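Tyrosinase (Aspergillus oryzae, PDB 6JU8) probably oxidises tyrosine and dopa to dopaquinone with molecular oxygen at a dinuclear copper centre, as a copper-dependent tyrosinase of melanin synthesis. Local coordinates at residues F411-E416 with V422-D427; W106-V111 with I385-N390; H18-R23 with D431-N436. The protein carries 1 engineered substitution. All coordinates share one frame; numbering follows the deposited sequence.

Contact 1: residues F411-E416 with V422-D427; sequences FHRFCE and VFFRSD
The carbonyl of Phe411 takes the backbone N-H of Phe424 (O to N 2.9 Å), while Phe411 CB touches CD1 of the Phe424 ring; the Phe411 ring itself leads off to Trp106, Val109 and Leu113 on helix 103-129. His412 pairs with Phe423 in a non-hydrogen-bonded antiparallel position. Their side chains lie side by side pointing the same way, the planes only 17° apart but slid so far that the rings barely overlap; the closest approach is NE2 of His412 to CE1 of Phe423, 3.3 Å. Asp79 OD2 is hydrogen-bonded to His412 ND1. Arg413 forms the hydrogen-bonded pair with Val422, its N reaching Val422 O and its O receiving Val422 N, both 2.9 Å. With CG between the backbone N and carbonyl carbon (chi1 53°), the arginine chain crosses Phe424 at about a right angle. Its CD sits over the centre of the ring, 3.6 Å from the centroid, a CH-pi contact; the guanidinium lies beyond, too distant for more than weak cation-pi attraction. Water 1 joins Arg413 NH1 to Phe423 O. Cys415 adds a loose touch of CB on Val422 CG2. The strands form a two-stranded beta hairpin, in which backbone bonds set the register and the arginine lays its CD on an aromatic face, while NH1 meets a water and, weakly, Asp428.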
loop_
_atom_site.group_PDB
_atom_site.type_symbol
_atom_site.label_atom_id
_atom_site.label_comp_id
_atom_site.label_asym_id
_atom_site.label_seq_id
_atom_site.Cartn_x
_atom_site.Cartn_y
_atom_site.Cartn_z
ATOM N N PHE A 411 30.147 -9.263 -15.611
ATOM C CA PHE A 411 29.719 -10.647 -15.645
ATOM C C PHE A 411 30.800 -11.572 -16.194
ATOM O O PHE A 411 31.182 -11.431 -17.348
ATOM C CB PHE A 411 28.447 -10.770 -16.479
ATOM C CG PHE A 411 27.319 -9.883 -16.002
ATOM C CD1 PHE A 411 26.944 -9.884 -14.659
ATOM C CD2 PHE A 411 26.628 -9.074 -16.896
ATOM C CE1 PHE A 411 25.881 -9.082 -14.234
ATOM C CE2 PHE A 411 25.562 -8.305 -16.484
ATOM C CZ PHE A 411 25.185 -8.324 -15.147
ATOM N N HIS A 412 31.236 -12.507 -15.373
ATOM C CA HIS A 412 32.302 -13.443 -15.729
ATOM C C HIS A 412 31.751 -14.795 -16.178
ATOM O O HIS A 412 30.731 -15.274 -15.676
ATOM C CB HIS A 412 33.236 -13.664 -14.545
ATOM C CG HIS A 412 34.047 -12.445 -14.219
ATOM N ND1 HIS A 412 33.926 -11.808 -13.010
ATOM C CD2 HIS A 412 34.993 -11.774 -14.893
ATOM C CE1 HIS A 412 34.752 -10.778 -12.952
ATOM N NE2 HIS A 412 35.421 -10.742 -14.092
ATOM N N ARG A 413 32.474 -15.416 -17.106
ATOM C CA ARG A 413 32.170 -16.763 -17.541
ATOM C C ARG A 413 33.466 -17.529 -17.798
ATOM O O ARG A 413 34.536 -16.948 -17.987
ATOM C CB ARG A 413 31.301 -16.779 -18.794
ATOM C CG ARG A 413 31.875 -15.948 -19.935
ATOM C CD ARG A 413 30.962 -15.922 -21.145
ATOM N NE ARG A 413 30.718 -17.253 -21.688
ATOM C CZ ARG A 413 31.511 -17.837 -22.575
ATOM N NH1 ARG A 413 32.602 -17.245 -23.046
ATOM N NH2 ARG A 413 31.180 -19.056 -22.989
ATOM N N PHE A 414 33.318 -18.837 -17.846
ATOM C CA PHE A 414 34.430 -19.709 -18.191
ATOM C C PHE A 414 34.341 -19.984 -19.689
ATOM O O PHE A 414 33.281 -20.446 -20.142
ATOM C CB PHE A 414 34.356 -20.962 -17.334
ATOM C CG PHE A 414 35.458 -21.966 -17.516
ATOM C CD1 PHE A 414 36.736 -21.719 -17.045
ATOM C CD2 PHE A 414 35.196 -23.170 -18.150
ATOM C CE1 PHE A 414 37.744 -22.657 -17.207
ATOM C CE2 PHE A 414 36.201 -24.104 -18.315
ATOM C CZ PHE A 414 37.472 -23.848 -17.845
ATOM N N CYS A 415 35.391 -19.634 -20.424
ATOM C CA CYS A 415 35.494 -19.915 -21.852
ATOM C C CYS A 415 36.053 -21.318 -22.079
ATOM O O CYS A 415 37.150 -21.629 -21.608
ATOM C CB CYS A 415 36.403 -18.900 -22.551
ATOM S SG CYS A 415 36.336 -19.040 -24.366
ATOM N N GLU A 416 35.315 -22.177 -22.777
ATOM C CA GLU A 416 35.725 -23.580 -22.875
ATOM C C GLU A 416 36.741 -23.790 -23.988
ATOM O O GLU A 416 37.491 -24.767 -24.004
ATOM C CB GLU A 416 34.522 -24.496 -23.098
ATOM N N VAL A 422 36.644 -14.973 -18.556
ATOM C CA VAL A 422 36.515 -13.802 -19.403
ATOM C C VAL A 422 35.205 -13.086 -19.062
ATOM O O VAL A 422 34.362 -13.678 -18.382
ATOM C CB VAL A 422 36.510 -14.143 -20.902
ATOM C CG1 VAL A 422 37.827 -14.768 -21.331
ATOM C CG2 VAL A 422 35.333 -15.074 -21.228
ATOM N N PHE A 423 35.040 -11.861 -19.549
ATOM C CA PHE A 423 33.704 -11.260 -19.474
ATOM C C PHE A 423 32.786 -11.852 -20.536
ATOM O O PHE A 423 33.229 -12.167 -21.653
ATOM C CB PHE A 423 33.798 -9.751 -19.665
ATOM C CG PHE A 423 34.365 -9.027 -18.468
ATOM C CD1 PHE A 423 33.707 -9.092 -17.238
ATOM C CD2 PHE A 423 35.523 -8.283 -18.571
ATOM C CE1 PHE A 423 34.211 -8.402 -16.149
ATOM C CE2 PHE A 423 36.022 -7.606 -17.479
ATOM C CZ PHE A 423 35.377 -7.658 -16.253
ATOM N N PHE A 424 31.493 -11.912 -20.241
ATOM C CA PHE A 424 30.481 -12.114 -21.273
ATOM C C PHE A 424 30.589 -11.075 -22.388
ATOM O O PHE A 424 30.939 -9.919 -22.166
ATOM C CB PHE A 424 29.072 -12.029 -20.677
ATOM C CG PHE A 424 28.525 -13.342 -20.164
ATOM C CD1 PHE A 424 28.798 -13.820 -18.891
ATOM C CD2 PHE A 424 27.708 -14.101 -20.994
ATOM C CE1 PHE A 424 28.269 -15.027 -18.445
ATOM C CE2 PHE A 424 27.188 -15.313 -20.568
ATOM C CZ PHE A 424 27.477 -15.767 -19.296
ATOM N N ARG A 425 30.253 -11.509 -23.596
ATOM C CA ARG A 425 30.063 -10.673 -24.773
ATOM C C ARG A 425 28.696 -10.995 -25.365
ATOM O O ARG A 425 28.174 -12.087 -25.133
ATOM C CB ARG A 425 31.174 -10.899 -25.816
ATOM C CG ARG A 425 32.522 -10.469 -25.237
ATOM C CD ARG A 425 33.268 -9.518 -26.139
ATOM N NE ARG A 425 34.481 -9.049 -25.460
ATOM C CZ ARG A 425 35.672 -9.101 -26.033
ATOM N NH1 ARG A 425 35.749 -9.586 -27.272
ATOM N NH2 ARG A 425 36.752 -8.674 -25.400
ATOM N N SER A 426 28.138 -10.079 -26.140
ATOM C CA SER A 426 26.787 -10.240 -26.647
ATOM C C SER A 426 26.637 -11.514 -27.453
ATOM O O SER A 426 25.618 -12.210 -27.323
ATOM C CB SER A 426 26.425 -9.015 -27.510
ATOM O OG SER A 426 26.286 -7.870 -26.665
ATOM N N ASP A 427 27.634 -11.875 -28.287
ATOM C CA ASP A 427 27.460 -13.092 -29.088
ATOM C C ASP A 427 27.329 -14.333 -28.215
ATOM O O ASP A 427 26.735 -15.325 -28.647
ATOM C CB ASP A 427 28.654 -13.257 -30.027
ATOM C CG ASP A 427 28.567 -12.414 -31.271
ATOM O OD1 ASP A 427 27.471 -11.969 -31.638
ATOM O OD2 ASP A 427 29.587 -12.220 -31.946
HETATM O O HOH W 1 33.103 -14.216 -23.605
#

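Contact 2: residues W106-V111 with I385-N390; sequences WHRVYV and IWQTVN. With CU (copper (II) ion), chain C.
Arg108 and Gln387 reach toward each other from two helices that stay well apart: their CA atoms, the nearest between 106-111 and 385-390, are 13.1 Å from one another, and the side chains alone span the gap. The arginine leaves its helix with CG anti to the backbone N and bends at chi3; the glutamine comes from the opposite direction, extended beyond CG. Guanidinium and amide are nearly coplanar, 23° apart, and Gln387 OE1 lies at the edge of the Arg108 guanidinium, near its plane. Both terminal nitrogens close on this one oxygen: NH1 at 2.9 Å, on a lone pair in the carbonyl plane, and NH2 at 3.1 Å, almost in line with the C=O bond. Neither bond is straight (151° and 140° at the hydrogens), as expected when two donors share one acceptor. Helices 103-129 and 371-389 belong to the common central domain of tyrosinase, whose helices carry four of the six copper-binding histidines. Next to Arg108, His107 binds one copper through NE2 at 2.0 Å, with His71, His98 and water 2 as its other ligands. Trp106 CE3 covers one face of the His107 imidazole, and Phe103 O holds its ND1, which should limit rotation of the ring. Arg108 is further fixed by a salt bridge from NE to Asp380 and a bond from NH1 to Val429 O, while Gln387 NE2 donates to Lys430 O.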
loop_
_atom_site.group_PDB
_atom_site.type_symbol
_atom_site.label_atom_id
_atom_site.label_comp_id
_atom_site.label_asym_id
_atom_site.label_seq_id
_atom_site.Cartn_x
_atom_site.Cartn_y
_atom_site.Cartn_z
ATOM N N TRP A 106 23.212 -7.050 -22.237
ATOM C CA TRP A 106 23.660 -6.882 -20.836
ATOM C C TRP A 106 22.586 -7.393 -19.901
ATOM O O TRP A 106 22.848 -8.142 -18.945
ATOM C CB TRP A 106 24.007 -5.392 -20.573
ATOM C CG TRP A 106 24.634 -5.252 -19.210
ATOM C CD1 TRP A 106 25.977 -5.291 -18.946
ATOM C CD2 TRP A 106 23.976 -5.073 -17.962
ATOM N NE1 TRP A 106 26.208 -5.149 -17.587
ATOM C CE2 TRP A 106 24.982 -5.019 -16.972
ATOM C CE3 TRP A 106 22.626 -4.974 -17.575
ATOM C CZ2 TRP A 106 24.684 -4.859 -15.616
ATOM C CZ3 TRP A 106 22.339 -4.808 -16.231
ATOM C CH2 TRP A 106 23.360 -4.755 -15.256
ATOM N N HIS A 107 21.323 -6.991 -20.142
ATOM C CA HIS A 107 20.258 -7.409 -19.233
ATOM C C HIS A 107 19.941 -8.884 -19.357
ATOM O O HIS A 107 19.532 -9.487 -18.343
ATOM C CB HIS A 107 19.007 -6.541 -19.454
ATOM C CG HIS A 107 19.176 -5.158 -18.921
ATOM N ND1 HIS A 107 19.757 -4.111 -19.627
ATOM C CD2 HIS A 107 18.865 -4.625 -17.716
ATOM C CE1 HIS A 107 19.767 -3.010 -18.875
ATOM N NE2 HIS A 107 19.240 -3.297 -17.699
ATOM N N ARG A 108 20.160 -9.520 -20.507
ATOM C CA ARG A 108 19.966 -10.958 -20.631
ATOM C C ARG A 108 20.866 -11.670 -19.635
ATOM O O ARG A 108 20.428 -12.602 -18.939
ATOM C CB ARG A 108 20.252 -11.405 -22.070
ATOM C CG ARG A 108 20.192 -12.937 -22.231
ATOM C CD ARG A 108 20.071 -13.353 -23.699
ATOM N NE ARG A 108 18.748 -13.047 -24.225
ATOM C CZ ARG A 108 18.379 -13.079 -25.490
ATOM N NH1 ARG A 108 19.206 -13.435 -26.470
ATOM N NH2 ARG A 108 17.126 -12.744 -25.805
ATOM N N VAL A 109 22.139 -11.249 -19.561
ATOM C CA VAL A 109 23.065 -11.888 -18.616
ATOM C C VAL A 109 22.669 -11.567 -17.187
ATOM O O VAL A 109 22.716 -12.441 -16.297
ATOM C CB VAL A 109 24.516 -11.459 -18.905
ATOM C CG1 VAL A 109 25.476 -12.157 -17.931
ATOM C CG2 VAL A 109 24.968 -11.773 -20.330
ATOM N N TYR A 110 22.258 -10.333 -16.904
ATOM C CA TYR A 110 21.890 -9.933 -15.535
ATOM C C TYR A 110 20.739 -10.771 -15.016
ATOM O O TYR A 110 20.793 -11.245 -13.865
ATOM C CB TYR A 110 21.509 -8.461 -15.555
ATOM C CG TYR A 110 21.428 -7.743 -14.231
ATOM C CD1 TYR A 110 22.222 -8.063 -13.143
ATOM C CD2 TYR A 110 20.530 -6.680 -14.090
ATOM C CE1 TYR A 110 22.140 -7.368 -11.946
ATOM C CE2 TYR A 110 20.455 -5.944 -12.912
ATOM C CZ TYR A 110 21.250 -6.309 -11.831
ATOM O OH TYR A 110 21.142 -5.559 -10.680
ATOM N N VAL A 111 19.704 -10.960 -15.843
ATOM C CA VAL A 111 18.545 -11.759 -15.407
ATOM C C VAL A 111 18.964 -13.209 -15.157
ATOM O O VAL A 111 18.501 -13.837 -14.200
ATOM C CB VAL A 111 17.432 -11.683 -16.455
ATOM C CG1 VAL A 111 16.293 -12.675 -16.144
ATOM C CG2 VAL A 111 16.860 -10.269 -16.527
ATOM N N ILE A 385 11.641 -13.225 -28.785
ATOM C CA ILE A 385 10.597 -13.243 -29.835
ATOM C C ILE A 385 11.062 -12.515 -31.084
ATOM O O ILE A 385 10.962 -13.012 -32.220
ATOM C CB ILE A 385 9.288 -12.603 -29.330
ATOM C CG1 ILE A 385 8.676 -13.412 -28.182
ATOM C CG2 ILE A 385 8.303 -12.430 -30.488
ATOM C CD1 ILE A 385 7.585 -12.683 -27.422
ATOM N N TRP A 386 11.579 -11.292 -30.873
ATOM C CA TRP A 386 11.962 -10.477 -32.029
ATOM C C TRP A 386 13.104 -11.157 -32.762
ATOM O O TRP A 386 13.111 -11.177 -34.002
ATOM C CB TRP A 386 12.334 -9.059 -31.564
ATOM C CG TRP A 386 12.572 -8.124 -32.704
ATOM C CD1 TRP A 386 11.598 -7.338 -33.277
ATOM C CD2 TRP A 386 13.783 -7.862 -33.430
ATOM N NE1 TRP A 386 12.142 -6.601 -34.291
ATOM C CE2 TRP A 386 13.486 -6.901 -34.413
ATOM C CE3 TRP A 386 15.092 -8.336 -33.326
ATOM C CZ2 TRP A 386 14.429 -6.392 -35.316
ATOM C CZ3 TRP A 386 16.033 -7.828 -34.223
ATOM C CH2 TRP A 386 15.717 -6.881 -35.195
ATOM N N GLN A 387 14.063 -11.741 -32.035
ATOM C CA GLN A 387 15.150 -12.461 -32.712
ATOM C C GLN A 387 14.594 -13.602 -33.570
ATOM O O GLN A 387 15.055 -13.826 -34.683
ATOM C CB GLN A 387 16.133 -13.042 -31.711
ATOM C CG GLN A 387 17.019 -12.038 -30.982
ATOM C CD GLN A 387 17.915 -12.808 -30.028
ATOM O OE1 GLN A 387 17.672 -12.837 -28.815
ATOM N NE2 GLN A 387 18.930 -13.486 -30.552
ATOM N N THR A 388 13.615 -14.314 -33.044
ATOM C CA THR A 388 13.031 -15.459 -33.746
ATOM C C THR A 388 12.445 -15.060 -35.089
ATOM O O THR A 388 12.605 -15.798 -36.066
ATOM C CB THR A 388 11.957 -16.112 -32.861
ATOM O OG1 THR A 388 12.584 -16.650 -31.668
ATOM C CG2 THR A 388 11.275 -17.265 -33.564
ATOM N N VAL A 389 11.779 -13.892 -35.135
ATOM C CA VAL A 389 11.149 -13.497 -36.397
ATOM C C VAL A 389 11.986 -12.495 -37.186
ATOM O O VAL A 389 11.541 -12.037 -38.246
ATOM C CB VAL A 389 9.713 -12.994 -36.153
ATOM C CG1 VAL A 389 8.903 -14.101 -35.489
ATOM C CG2 VAL A 389 9.668 -11.761 -35.259
ATOM N N ASN A 390 13.211 -12.217 -36.742
ATOM C CA ASN A 390 14.168 -11.361 -37.451
ATOM C C ASN A 390 15.553 -11.986 -37.431
ATOM O O ASN A 390 16.535 -11.397 -37.018
ATOM C CB ASN A 390 14.211 -9.962 -36.836
ATOM C CG ASN A 390 12.921 -9.203 -37.037
ATOM O OD1 ASN A 390 12.676 -8.607 -38.081
ATOM N ND2 ASN A 390 12.050 -9.271 -36.039
HETATM CU CU CU C . 18.995 -1.640 -16.613
HETATM O O HOH W 2 17.108 -1.303 -16.415
#

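Contact 3: residues H18-R23 with D431-N436; sequences HPLPIR and DWRSLN
Leu20 packs against the aliphatic part of Arg433, whose guanidinium has one face on the Trp432 indole, Trp432 CZ2 standing 3.2 Å above the guanidinium plane toward the rim. At the guanidinium edge lies the Asp431 carboxylate, salt-bridged from Arg433 NE to OD1 at 2.7 Å. That same oxygen takes the Arg433 backbone N from above the carboxylate plane, closing an Asx turn at the start of the 3-10 segment 432-435. A bend at chi3 (-76°) brings the guanidinium to Asp431 and Trp432. Nearer the backbone, Leu20 CD2 lies 3.8 Å from Arg433 CB and 3.6 Å from Arg433 O, with CD1 against CG and CD. Pro21 adds its CD, 4.0 Å from both O and OD1 of Asn436. No direct hydrogen bond joins the segments; two waters do that work. Water 4 donates to Asn436 OD1 (2.6 Å) and accepts from Leu20 N, while water 3 donates to His18 O and accepts from Asn436 ND2, a group also bonded to Ile12 O. The N-terminal loop and the 3-10 turn of 431-436, far apart in sequence, are thus joined by small apolar touches and water bridges, with the stronger charge pairing kept inside 431-436.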
loop_
_atom_site.group_PDB
_atom_site.type_symbol
_atom_site.label_atom_id
_atom_site.label_comp_id
_atom_site.label_asym_id
_atom_site.label_seq_id
_atom_site.Cartn_x
_atom_site.Cartn_y
_atom_site.Cartn_z
ATOM N N HIS A 18 15.773 -32.710 -17.780
ATOM C CA HIS A 18 15.061 -31.430 -17.798
ATOM C C HIS A 18 15.517 -30.574 -18.973
ATOM O O HIS A 18 16.193 -29.562 -18.830
ATOM C CB HIS A 18 15.319 -30.694 -16.487
ATOM C CG HIS A 18 14.905 -31.439 -15.255
ATOM N ND1 HIS A 18 13.618 -31.390 -14.775
ATOM C CD2 HIS A 18 15.588 -32.236 -14.389
ATOM C CE1 HIS A 18 13.526 -32.126 -13.681
ATOM N NE2 HIS A 18 14.709 -32.654 -13.418
ATOM N N PRO A 19 15.199 -31.003 -20.197
ATOM C CA PRO A 19 15.620 -30.241 -21.375
ATOM C C PRO A 19 14.925 -28.881 -21.480
ATOM O O PRO A 19 13.696 -28.817 -21.407
ATOM C CB PRO A 19 15.190 -31.132 -22.539
ATOM C CG PRO A 19 14.140 -32.032 -21.960
ATOM C CD PRO A 19 14.501 -32.249 -20.519
ATOM N N LEU A 20 15.712 -27.845 -21.678
ATOM C CA LEU A 20 15.338 -26.443 -21.811
ATOM C C LEU A 20 14.030 -26.082 -21.123
ATOM O O LEU A 20 13.025 -25.782 -21.769
ATOM C CB LEU A 20 15.271 -26.034 -23.286
ATOM C CG LEU A 20 16.600 -26.105 -24.041
ATOM C CD1 LEU A 20 16.386 -25.939 -25.531
ATOM C CD2 LEU A 20 17.565 -25.055 -23.492
ATOM N N PRO A 21 14.028 -26.051 -19.802
ATOM C CA PRO A 21 12.824 -25.615 -19.064
ATOM C C PRO A 21 12.460 -24.172 -19.386
ATOM O O PRO A 21 13.262 -23.310 -19.749
ATOM C CB PRO A 21 13.270 -25.767 -17.610
ATOM C CG PRO A 21 14.332 -26.836 -17.672
ATOM C CD PRO A 21 15.127 -26.429 -18.889
ATOM N N ILE A 22 11.161 -23.898 -19.241
ATOM C CA ILE A 22 10.614 -22.616 -19.678
ATOM C C ILE A 22 10.375 -21.651 -18.529
ATOM O O ILE A 22 9.941 -21.968 -17.410
ATOM C CB ILE A 22 9.310 -22.831 -20.462
ATOM C CG1 ILE A 22 8.113 -23.227 -19.601
ATOM C CG2 ILE A 22 9.514 -23.862 -21.570
ATOM C CD1 ILE A 22 6.793 -23.116 -20.337
ATOM N N ARG A 23 10.662 -20.384 -18.827
ATOM C CA ARG A 23 10.281 -19.238 -18.006
ATOM C C ARG A 23 8.802 -18.960 -18.290
ATOM O O ARG A 23 8.487 -18.596 -19.436
ATOM C CB ARG A 23 11.155 -18.034 -18.358
ATOM C CG ARG A 23 12.583 -18.157 -17.832
ATOM C CD ARG A 23 13.460 -17.023 -18.347
ATOM N NE ARG A 23 14.797 -17.073 -17.730
ATOM C CZ ARG A 23 15.713 -16.132 -17.927
ATOM N NH1 ARG A 23 15.434 -15.098 -18.720
ATOM N NH2 ARG A 23 16.903 -16.217 -17.352
ATOM N N ASP A 431 22.001 -16.945 -28.576
ATOM C CA ASP A 431 21.045 -18.035 -28.371
ATOM C C ASP A 431 20.790 -18.173 -26.873
ATOM O O ASP A 431 21.652 -18.697 -26.151
ATOM C CB ASP A 431 21.596 -19.343 -28.948
ATOM C CG ASP A 431 20.591 -20.476 -28.849
ATOM O OD1 ASP A 431 19.483 -20.294 -28.301
ATOM O OD2 ASP A 431 20.935 -21.582 -29.308
ATOM N N TRP A 432 19.669 -17.669 -26.413
ATOM C CA TRP A 432 19.364 -17.673 -24.982
ATOM C C TRP A 432 19.329 -19.112 -24.476
ATOM O O TRP A 432 19.528 -19.347 -23.284
ATOM C CB TRP A 432 18.057 -16.909 -24.705
ATOM C CG TRP A 432 16.915 -17.520 -25.465
ATOM C CD1 TRP A 432 16.071 -18.499 -25.015
ATOM C CD2 TRP A 432 16.501 -17.199 -26.802
ATOM N NE1 TRP A 432 15.156 -18.804 -26.016
ATOM C CE2 TRP A 432 15.406 -18.018 -27.113
ATOM C CE3 TRP A 432 16.980 -16.286 -27.762
ATOM C CZ2 TRP A 432 14.747 -17.964 -28.351
ATOM C CZ3 TRP A 432 16.325 -16.242 -28.986
ATOM C CH2 TRP A 432 15.237 -17.070 -29.268
ATOM N N ARG A 433 19.102 -20.083 -25.355
ATOM C CA ARG A 433 18.999 -21.469 -24.917
ATOM C C ARG A 433 20.349 -21.980 -24.438
ATOM O O ARG A 433 20.440 -22.979 -23.716
ATOM C CB ARG A 433 18.402 -22.355 -26.016
ATOM C CG ARG A 433 16.930 -22.032 -26.261
ATOM C CD ARG A 433 16.474 -22.415 -27.665
ATOM N NE ARG A 433 16.992 -21.405 -28.595
ATOM C CZ ARG A 433 16.432 -20.731 -29.582
ATOM N NH1 ARG A 433 15.155 -20.897 -29.918
ATOM N NH2 ARG A 433 17.158 -19.852 -30.279
ATOM N N SER A 434 21.421 -21.279 -24.819
ATOM C CA SER A 434 22.722 -21.712 -24.292
ATOM C C SER A 434 22.810 -21.471 -22.790
ATOM O O SER A 434 23.686 -22.048 -22.150
ATOM C CB SER A 434 23.872 -20.996 -25.000
ATOM O OG SER A 434 23.819 -19.624 -24.702
ATOM N N LEU A 435 21.924 -20.640 -22.237
ATOM C CA LEU A 435 21.862 -20.380 -20.797
ATOM C C LEU A 435 20.854 -21.298 -20.114
ATOM O O LEU A 435 20.527 -21.121 -18.946
ATOM C CB LEU A 435 21.501 -18.901 -20.563
ATOM C CG LEU A 435 22.518 -17.904 -21.133
ATOM C CD1 LEU A 435 21.982 -16.479 -21.073
ATOM C CD2 LEU A 435 23.838 -18.049 -20.381
ATOM N N ASN A 436 20.357 -22.274 -20.863
ATOM C CA ASN A 436 19.508 -23.345 -20.388
ATOM C C ASN A 436 18.139 -22.875 -19.895
ATOM O O ASN A 436 17.627 -23.354 -18.874
ATOM C CB ASN A 436 20.167 -24.166 -19.267
ATOM C CG ASN A 436 19.509 -25.531 -19.153
ATOM O OD1 ASN A 436 18.946 -26.035 -20.132
ATOM N ND2 ASN A 436 19.544 -26.179 -17.992
HETATM O O HOH W 3 18.321 -28.748 -17.421
HETATM O O HOH W 4 18.530 -28.280 -21.453
#

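In the fold
Contact 2 lies nearest the centre of the chain, about 13 Å away, and joins two helices of the copper-binding core; contacts 1 and 3 sit farther out, at about 21 and 18 Å. Contact 1 is a local hairpin with a regular backbone pattern, whereas contact 3 brings loops from near the two ends of the chain together through waters and small apolar touches. In contact 2 the two hydrogen bonds of buried Arg108 to partly exposed Gln387 are the whole of the contact. Both outer contacts lean on it: Phe411 and Phe424 of contact 1 pack on Trp106, Val109 and Tyr110, and Trp432 of contact 3 packs against Arg108, Gln387 and Thr388. Contacts 1 and 2 are nested within the chain loop closed by contact 3.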